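Local atomic coordinates of Crov588 (Cafeteriavirus, PDB entry 6NYR), a protein that is of unknown function but folds as a circular leucine-rich repeat protein, its FNIP-type repeats curving into a ring. Residues D172-K177 with R194-K199; N489-R494 with E510-N515. All blocks are in the same frame, centred on the assembly; numbering follows the deposited sequence.

Contact 1: D172-K177 with R194-K199; sequences DCFNQK and RNFNQK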
ATOM      1  N   ASP A 172      11.701  18.159 -16.037  1.00 43.72           N
ATOM      2  CA  ASP A 172      12.411  17.238 -16.920  1.00 44.53           C
ATOM      3  C   ASP A 172      13.377  17.961 -17.851  1.00 43.96           C
ATOM      4  O   ASP A 172      14.472  17.461 -18.133  1.00 42.43           O
ATOM      5  CB  ASP A 172      11.412  16.427 -17.748  1.00 43.54           C
ATOM      6  CG  ASP A 172      10.685  15.386 -16.932  1.00 48.00           C
ATOM      7  OD1 ASP A 172      11.195  15.005 -15.860  1.00 55.05           O
ATOM      8  OD2 ASP A 172       9.599  14.953 -17.363  1.00 49.64           O
ATOM      9  N   CYS A 173      12.978  19.118 -18.367  1.00 43.56           N
ATOM     10  CA  CYS A 173      13.710  19.745 -19.454  1.00 40.10           C
ATOM     11  C   CYS A 173      14.778  20.712 -18.975  1.00 38.47           C
ATOM     12  O   CYS A 173      15.627  21.115 -19.777  1.00 40.09           O
ATOM     13  CB  CYS A 173      12.740  20.477 -20.393  1.00 44.22           C
ATOM     14  SG  CYS A 173      11.692  19.400 -21.403  1.00 42.43           S
ATOM     15  N   PHE A 174      14.756  21.115 -17.711  1.00 39.76           N
ATOM     16  CA  PHE A 174      15.743  22.077 -17.251  1.00 40.70           C
ATOM     17  C   PHE A 174      17.150  21.524 -17.445  1.00 47.29           C
ATOM     18  O   PHE A 174      17.481  20.440 -16.949  1.00 47.52           O
ATOM     19  CB  PHE A 174      15.544  22.437 -15.787  1.00 40.91           C
ATOM     20  CG  PHE A 174      16.568  23.415 -15.287  1.00 43.21           C
ATOM     21  CD1 PHE A 174      16.476  24.751 -15.637  1.00 42.33           C
ATOM     22  CD2 PHE A 174      17.634  23.004 -14.501  1.00 45.45           C
ATOM     23  CE1 PHE A 174      17.415  25.661 -15.208  1.00 42.10           C
ATOM     24  CE2 PHE A 174      18.575  23.915 -14.060  1.00 45.16           C
ATOM     25  CZ  PHE A 174      18.464  25.246 -14.417  1.00 44.24           C
ATOM     26  N   ASN A 175      17.981  22.277 -18.162  1.00 48.65           N
ATOM     27  CA  ASN A 175      19.376  21.911 -18.370  1.00 45.64           C
ATOM     28  C   ASN A 175      20.179  23.169 -18.684  1.00 42.03           C
ATOM     29  O   ASN A 175      20.695  23.321 -19.797  1.00 41.31           O
ATOM     30  CB  ASN A 175      19.506  20.881 -19.487  1.00 42.53           C
ATOM     31  CG  ASN A 175      20.924  20.344 -19.617  1.00 44.85           C
ATOM     32  OD1 ASN A 175      21.723  20.416 -18.680  1.00 45.84           O
ATOM     33  ND2 ASN A 175      21.244  19.805 -20.784  1.00 45.62           N
ATOM     34  N   GLN A 176      20.263  24.088 -17.722  1.00 42.99           N
ATOM     35  CA  GLN A 176      21.076  25.285 -17.858  1.00 47.70           C
ATOM     36  C   GLN A 176      22.118  25.326 -16.749  1.00 47.26           C
ATOM     37  O   GLN A 176      21.892  24.825 -15.644  1.00 46.80           O
ATOM     38  CB  GLN A 176      20.233  26.569 -17.808  1.00 46.55           C
ATOM     39  CG  GLN A 176      19.229  26.727 -18.933  1.00 46.86           C
ATOM     40  CD  GLN A 176      19.883  26.916 -20.289  1.00 46.24           C
ATOM     41  OE1 GLN A 176      20.958  27.514 -20.404  1.00 45.27           O
ATOM     42  NE2 GLN A 176      19.230  26.409 -21.330  1.00 44.95           N
ATOM     43  N   LYS A 177      23.256  25.951 -17.050  1.00 48.41           N
ATOM     44  CA  LYS A 177      24.328  26.077 -16.073  1.00 47.56           C
ATOM     45  C   LYS A 177      23.841  26.855 -14.858  1.00 44.58           C
ATOM     46  O   LYS A 177      23.033  27.783 -14.970  1.00 48.78           O
ATOM     47  CB  LYS A 177      25.534  26.766 -16.712  1.00 54.72           C
ATOM     48  CG  LYS A 177      26.759  26.894 -15.812  1.00 61.91           C
ATOM     49  CD  LYS A 177      27.223  25.547 -15.277  1.00 67.50           C
ATOM     50  CE  LYS A 177      28.396  25.705 -14.311  1.00 71.05           C
ATOM     51  NZ  LYS A 177      29.699  25.900 -15.010  1.00 70.73           N
ATOM     52  N   ARG A 194      15.196  15.337 -15.150  1.00 47.35           N
ATOM     53  CA  ARG A 194      15.730  14.371 -16.102  1.00 47.30           C
ATOM     54  C   ARG A 194      16.989  14.878 -16.798  1.00 44.64           C
ATOM     55  O   ARG A 194      18.043  14.234 -16.756  1.00 43.44           O
ATOM     56  CB  ARG A 194      14.663  14.054 -17.154  1.00 49.58           C
ATOM     57  CG  ARG A 194      14.808  12.709 -17.842  1.00 54.50           C
ATOM     58  CD  ARG A 194      13.697  12.517 -18.870  1.00 60.75           C
ATOM     59  NE  ARG A 194      13.716  13.615 -19.841  1.00 67.43           N
ATOM     60  CZ  ARG A 194      12.795  13.819 -20.776  1.00 71.73           C
ATOM     61  NH1 ARG A 194      11.766  12.993 -20.888  1.00 75.97           N
ATOM     62  NH2 ARG A 194      12.908  14.851 -21.603  1.00 71.55           N
ATOM     63  N   ASN A 195      16.896  16.032 -17.451  1.00 45.09           N
ATOM     64  CA  ASN A 195      17.883  16.427 -18.446  1.00 47.01           C
ATOM     65  C   ASN A 195      19.020  17.275 -17.898  1.00 45.23           C
ATOM     66  O   ASN A 195      19.910  17.647 -18.671  1.00 46.38           O
ATOM     67  CB  ASN A 195      17.196  17.187 -19.589  1.00 46.78           C
ATOM     68  CG  ASN A 195      16.328  16.290 -20.440  1.00 47.70           C
ATOM     69  OD1 ASN A 195      16.193  15.097 -20.161  1.00 48.74           O
ATOM     70  ND2 ASN A 195      15.722  16.853 -21.477  1.00 46.67           N
ATOM     71  N   PHE A 196      19.018  17.613 -16.614  1.00 41.32           N
ATOM     72  CA  PHE A 196      20.104  18.426 -16.096  1.00 43.90           C
ATOM     73  C   PHE A 196      21.407  17.632 -16.143  1.00 45.43           C
ATOM     74  O   PHE A 196      21.552  16.619 -15.448  1.00 43.87           O
ATOM     75  CB  PHE A 196      19.835  18.884 -14.669  1.00 43.36           C
ATOM     76  CG  PHE A 196      20.963  19.683 -14.093  1.00 44.62           C
ATOM     77  CD1 PHE A 196      21.090  21.032 -14.382  1.00 44.05           C
ATOM     78  CD2 PHE A 196      21.915  19.084 -13.293  1.00 43.98           C
ATOM     79  CE1 PHE A 196      22.137  21.771 -13.867  1.00 43.74           C
ATOM     80  CE2 PHE A 196      22.967  19.816 -12.772  1.00 44.51           C
ATOM     81  CZ  PHE A 196      23.079  21.162 -13.060  1.00 44.28           C
ATOM     82  N   ASN A 197      22.362  18.101 -16.954  1.00 47.24           N
ATOM     83  CA  ASN A 197      23.673  17.467 -17.096  1.00 47.60           C
ATOM     84  C   ASN A 197      24.689  18.596 -17.301  1.00 46.34           C
ATOM     85  O   ASN A 197      25.307  18.744 -18.348  1.00 43.87           O
ATOM     86  CB  ASN A 197      23.696  16.462 -18.247  1.00 48.45           C
ATOM     87  CG  ASN A 197      24.980  15.658 -18.287  1.00 48.57           C
ATOM     88  OD1 ASN A 197      25.727  15.605 -17.306  1.00 48.73           O
ATOM     89  ND2 ASN A 197      25.247  15.025 -19.422  1.00 48.61           N
ATOM     90  N   GLN A 198      24.853  19.411 -16.265  1.00 49.18           N
ATOM     91  CA  GLN A 198      25.684  20.607 -16.294  1.00 50.15           C
ATOM     92  C   GLN A 198      26.708  20.519 -15.170  1.00 52.47           C
ATOM     93  O   GLN A 198      26.413  20.001 -14.088  1.00 54.04           O
ATOM     94  CB  GLN A 198      24.804  21.853 -16.138  1.00 49.27           C
ATOM     95  CG  GLN A 198      24.987  22.945 -17.186  1.00 49.77           C
ATOM     96  CD  GLN A 198      25.174  22.419 -18.594  1.00 52.63           C
ATOM     97  OE1 GLN A 198      26.237  22.602 -19.191  1.00 57.87           O
ATOM     98  NE2 GLN A 198      24.156  21.758 -19.130  1.00 50.64           N
ATOM     99  N   LYS A 199      27.916  21.007 -15.435  1.00 54.24           N
ATOM    100  CA  LYS A 199      28.955  21.003 -14.416  1.00 54.82           C
ATOM    101  C   LYS A 199      28.512  21.797 -13.193  1.00 53.19           C
ATOM    102  O   LYS A 199      27.756  22.769 -13.291  1.00 51.74           O
ATOM    103  CB  LYS A 199      30.258  21.583 -14.967  1.00 61.80           C
ATOM    104  CG  LYS A 199      31.068  20.639 -15.850  1.00 67.10           C
ATOM    105  CD  LYS A 199      32.170  21.404 -16.587  1.00 69.91           C
ATOM    106  CE  LYS A 199      33.184  20.472 -17.239  1.00 71.88           C
ATOM    107  NZ  LYS A 199      32.572  19.436 -18.116  1.00 72.22           N
TER
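Three hydrogen bonds join the loops 172-177 and 194-199, which run nearly parallel, 10° apart, each following a short strand. Near the start, Asn-195 N donates to Asp-172 O at 2.9 Å, in the plane of that carbonyl. The other two converge on the amide oxygen of Asn-175, whose CG stands anti to the backbone N (chi1 -173°) and so extends across the gap. Asn-197 N meets Asn-175 OD1 at 3.0 Å almost straight (174°), while Gln-198 NE2 reaches Asn-175 OD1 at 2.8 Å; both donors sit above the carbonyl plane. Asparagine suits the place because its short amide can accept from the next turn's backbone.

Apolar packing falls to Phe-174 and Phe-196, buried side by side and pointing the same way, with Phe-174 CE2 3.8 Å from Phe-196 CD1. Charge adds little: Asp-172 OD2 lies 4.6 Å from Arg-194 NH1, too far for a salt bridge, while Arg-194 NE bonds Asn-195 OD1.

Asn-153 OD1 accepts from Asn-175 N, and Asn-197 OD1 from Asn-219 N and Gln-220 NE2. The chemistry is thus that of an asparagine ladder, its amides tying each turn to the next beside a row of buried phenylalanines.

Contact 2: N489-R494 with E510-N515; sequences NVLPDR and ENVLPN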
ATOM      1  N   ASN A 489     -12.204 -34.459  16.970  1.00 63.26           N
ATOM      2  CA  ASN A 489     -10.963 -34.421  17.743  1.00 64.97           C
ATOM      3  C   ASN A 489      -9.747 -34.231  16.843  1.00 62.14           C
ATOM      4  O   ASN A 489      -8.674 -34.783  17.100  1.00 65.20           O
ATOM      5  CB  ASN A 489     -10.787 -35.685  18.593  1.00 71.47           C
ATOM      6  CG  ASN A 489     -11.871 -35.855  19.639  1.00 77.97           C
ATOM      7  OD1 ASN A 489     -12.190 -34.924  20.383  1.00 78.96           O
ATOM      8  ND2 ASN A 489     -12.443 -37.052  19.706  1.00 80.11           N
ATOM      9  N   VAL A 490      -9.900 -33.441  15.787  1.00 57.87           N
ATOM     10  CA  VAL A 490      -8.782 -33.030  14.948  1.00 56.37           C
ATOM     11  C   VAL A 490      -8.480 -31.545  15.116  1.00 53.30           C
ATOM     12  O   VAL A 490      -7.337 -31.160  15.358  1.00 54.97           O
ATOM     13  CB  VAL A 490      -9.047 -33.375  13.463  1.00 56.28           C
ATOM     14  CG1 VAL A 490      -7.938 -32.824  12.582  1.00 55.03           C
ATOM     15  CG2 VAL A 490      -9.181 -34.882  13.285  1.00 56.49           C
ATOM     16  N   LEU A 491      -9.501 -30.702  15.025  1.00 51.55           N
ATOM     17  CA  LEU A 491      -9.316 -29.263  15.189  1.00 52.07           C
ATOM     18  C   LEU A 491      -9.175 -28.925  16.669  1.00 55.05           C
ATOM     19  O   LEU A 491     -10.035 -29.305  17.471  1.00 55.22           O
ATOM     20  CB  LEU A 491     -10.492 -28.510  14.572  1.00 49.90           C
ATOM     21  CG  LEU A 491     -10.696 -28.776  13.078  1.00 48.26           C
ATOM     22  CD1 LEU A 491     -12.015 -28.192  12.579  1.00 47.75           C
ATOM     23  CD2 LEU A 491      -9.528 -28.255  12.248  1.00 46.29           C
ATOM     24  N   PRO A 492      -8.114 -28.226  17.068  1.00 56.48           N
ATOM     25  CA  PRO A 492      -7.885 -27.975  18.498  1.00 56.45           C
ATOM     26  C   PRO A 492      -8.865 -26.955  19.065  1.00 54.74           C
ATOM     27  O   PRO A 492      -9.623 -26.296  18.351  1.00 51.22           O
ATOM     28  CB  PRO A 492      -6.441 -27.464  18.555  1.00 58.95           C
ATOM     29  CG  PRO A 492      -6.191 -26.882  17.197  1.00 57.28           C
ATOM     30  CD  PRO A 492      -7.029 -27.679  16.222  1.00 55.31           C
ATOM     31  N   ASP A 493      -8.822 -26.832  20.396  1.00 54.39           N
ATOM     32  CA  ASP A 493      -9.853 -26.138  21.154  1.00 54.77           C
ATOM     33  C   ASP A 493      -9.709 -24.622  21.166  1.00 53.18           C
ATOM     34  O   ASP A 493     -10.612 -23.945  21.669  1.00 53.48           O
ATOM     35  CB  ASP A 493      -9.862 -26.637  22.606  1.00 60.23           C
ATOM     36  CG  ASP A 493     -10.223 -28.096  22.718  1.00 64.65           C
ATOM     37  OD1 ASP A 493     -11.010 -28.573  21.874  1.00 66.24           O
ATOM     38  OD2 ASP A 493      -9.728 -28.764  23.650  1.00 66.05           O
ATOM     39  N   ARG A 494      -8.606 -24.069  20.666  1.00 51.85           N
ATOM     40  CA  ARG A 494      -8.454 -22.620  20.607  1.00 51.34           C
ATOM     41  C   ARG A 494      -8.567 -22.071  19.190  1.00 48.26           C
ATOM     42  O   ARG A 494      -8.336 -20.876  18.978  1.00 47.40           O
ATOM     43  CB  ARG A 494      -7.123 -22.187  21.225  1.00 56.07           C
ATOM     44  CG  ARG A 494      -7.029 -22.426  22.720  1.00 56.61           C
ATOM     45  CD  ARG A 494      -5.704 -21.927  23.284  1.00 58.13           C
ATOM     46  NE  ARG A 494      -5.685 -21.972  24.742  1.00 61.56           N
ATOM     47  CZ  ARG A 494      -5.794 -20.907  25.531  1.00 62.62           C
ATOM     48  NH1 ARG A 494      -5.933 -19.695  25.012  1.00 58.66           N
ATOM     49  NH2 ARG A 494      -5.764 -21.059  26.846  1.00 69.92           N
ATOM     50  N   GLU A 510     -21.017 -33.589  13.403  1.00 65.49           N
ATOM     51  CA  GLU A 510     -21.479 -32.690  14.459  1.00 68.27           C
ATOM     52  C   GLU A 510     -20.368 -32.131  15.345  1.00 68.49           C
ATOM     53  O   GLU A 510     -20.255 -30.911  15.510  1.00 72.38           O
ATOM     54  CB  GLU A 510     -22.536 -33.407  15.317  1.00 72.54           C
ATOM     55  CG  GLU A 510     -23.952 -33.301  14.764  1.00 77.07           C
ATOM     56  CD  GLU A 510     -24.975 -34.081  15.573  1.00 82.41           C
ATOM     57  OE1 GLU A 510     -25.024 -33.905  16.809  1.00 82.60           O
ATOM     58  OE2 GLU A 510     -25.723 -34.881  14.969  1.00 83.07           O
ATOM     59  N   ASN A 511     -19.568 -32.991  15.959  1.00 63.40           N
ATOM     60  CA  ASN A 511     -18.528 -32.526  16.885  1.00 63.56           C
ATOM     61  C   ASN A 511     -17.155 -32.487  16.218  1.00 62.10           C
ATOM     62  O   ASN A 511     -16.185 -33.098  16.669  1.00 62.25           O
ATOM     63  CB  ASN A 511     -18.515 -33.384  18.148  1.00 67.31           C
ATOM     64  CG  ASN A 511     -19.779 -33.222  18.968  1.00 69.05           C
ATOM     65  OD1 ASN A 511     -20.511 -34.184  19.202  1.00 71.53           O
ATOM     66  ND2 ASN A 511     -20.045 -31.994  19.408  1.00 68.80           N
ATOM     67  N   VAL A 512     -17.082 -31.724  15.133  1.00 60.18           N
ATOM     68  CA  VAL A 512     -15.849 -31.525  14.386  1.00 56.87           C
ATOM     69  C   VAL A 512     -15.316 -30.105  14.560  1.00 51.51           C
ATOM     70  O   VAL A 512     -14.132 -29.907  14.842  1.00 51.75           O
ATOM     71  CB  VAL A 512     -16.065 -31.851  12.889  1.00 56.80           C
ATOM     72  CG1 VAL A 512     -14.821 -31.509  12.085  1.00 55.29           C
ATOM     73  CG2 VAL A 512     -16.466 -33.309  12.713  1.00 59.40           C
ATOM     74  N   LEU A 513     -16.183 -29.106  14.421  1.00 48.04           N
ATOM     75  CA  LEU A 513     -15.771 -27.709  14.499  1.00 47.82           C
ATOM     76  C   LEU A 513     -15.778 -27.242  15.947  1.00 48.56           C
ATOM     77  O   LEU A 513     -16.834 -27.278  16.594  1.00 48.16           O
ATOM     78  CB  LEU A 513     -16.695 -26.849  13.658  1.00 47.68           C
ATOM     79  CG  LEU A 513     -16.685 -27.220  12.172  1.00 47.30           C
ATOM     80  CD1 LEU A 513     -17.804 -26.556  11.406  1.00 49.47           C
ATOM     81  CD2 LEU A 513     -15.330 -26.845  11.569  1.00 47.13           C
ATOM     82  N   PRO A 514     -14.650 -26.788  16.488  1.00 49.99           N
ATOM     83  CA  PRO A 514     -14.583 -26.532  17.932  1.00 50.69           C
ATOM     84  C   PRO A 514     -15.431 -25.342  18.347  1.00 53.96           C
ATOM     85  O   PRO A 514     -15.693 -24.427  17.563  1.00 54.92           O
ATOM     86  CB  PRO A 514     -13.091 -26.268  18.184  1.00 51.37           C
ATOM     87  CG  PRO A 514     -12.568 -25.765  16.865  1.00 50.38           C
ATOM     88  CD  PRO A 514     -13.388 -26.452  15.792  1.00 48.18           C
ATOM     89  N   ASN A 515     -15.850 -25.358  19.612  1.00 56.51           N
ATOM     90  CA  ASN A 515     -16.659 -24.279  20.166  1.00 57.18           C
ATOM     91  C   ASN A 515     -15.849 -23.022  20.451  1.00 55.72           C
ATOM     92  O   ASN A 515     -16.298 -22.144  21.195  1.00 56.20           O
ATOM     93  CB  ASN A 515     -17.367 -24.759  21.436  1.00 58.21           C
ATOM     94  CG  ASN A 515     -18.538 -25.672  21.135  1.00 59.08           C
ATOM     95  OD1 ASN A 515     -19.517 -25.250  20.521  1.00 59.09           O
ATOM     96  ND2 ASN A 515     -18.443 -26.928  21.556  1.00 60.52           N
TER
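No aromatic ring or guanidinium group takes part across this contact; the nearest to flat are two proline rings, both puckered at C-gamma, and they play unequal parts. The CB of Pro-514 is directed toward 489-494; its CD rests 3.8 Å from Leu-491 CB, and its CG comes to 3.3 Å from Pro-492 O. The CB of Pro-492 is directed away and the residue packs on Leu-469, so that across this contact it offers chiefly its carbonyl. The flat peptide group after Val-512 also takes part, its oxygen lying 3.5 Å from Leu-491 CD1.

Leucine packing makes up most of the remainder. Leu-491 and Leu-513 lie side by side and point the same way, both with CG anti to the carbonyl carbon (chi1 -59° and -61°), and Leu-491 CD1 touches Leu-513 CD2 at 3.7 Å. The same methyl group looks more loosely toward Val-512 CG1, 4.4 Å away. Branched leucines suit this buried line because one methyl can meet the neighbouring turn, while the puckered ring of Pro-514 presents a compact apolar surface to Leu-491. Between the two segments themselves the contact is van der Waals.

The two segments flank strand 497-499 in the chain, and Leu-491 and Leu-513 both pack on Leu-498 of that strand, while Asp-493 O accepts a hydrogen bond from Ser-516 OG, a second tie between the successive turns.

Overall arrangement
Contacts 1 and 2 sit on opposite sides of the ring, their centres 68 Å apart and their nearest atoms about 54 Å apart, so neither touches the other. They follow in series along the chain and belong to different FNIP repeats, at 33 and 36 Å from the chain's centre. Each joins successive turns of the solenoid at a different stage of the turn: 172-177 and 194-199 come just after their strands, whereas 489-494 and 510-515 come shortly before theirs. Contact 1 is held largely by hydrogen bonds to amide and backbone oxygens, contact 2 by apolar packing. With the function unknown, neither contact can be tied to an active site or ligand.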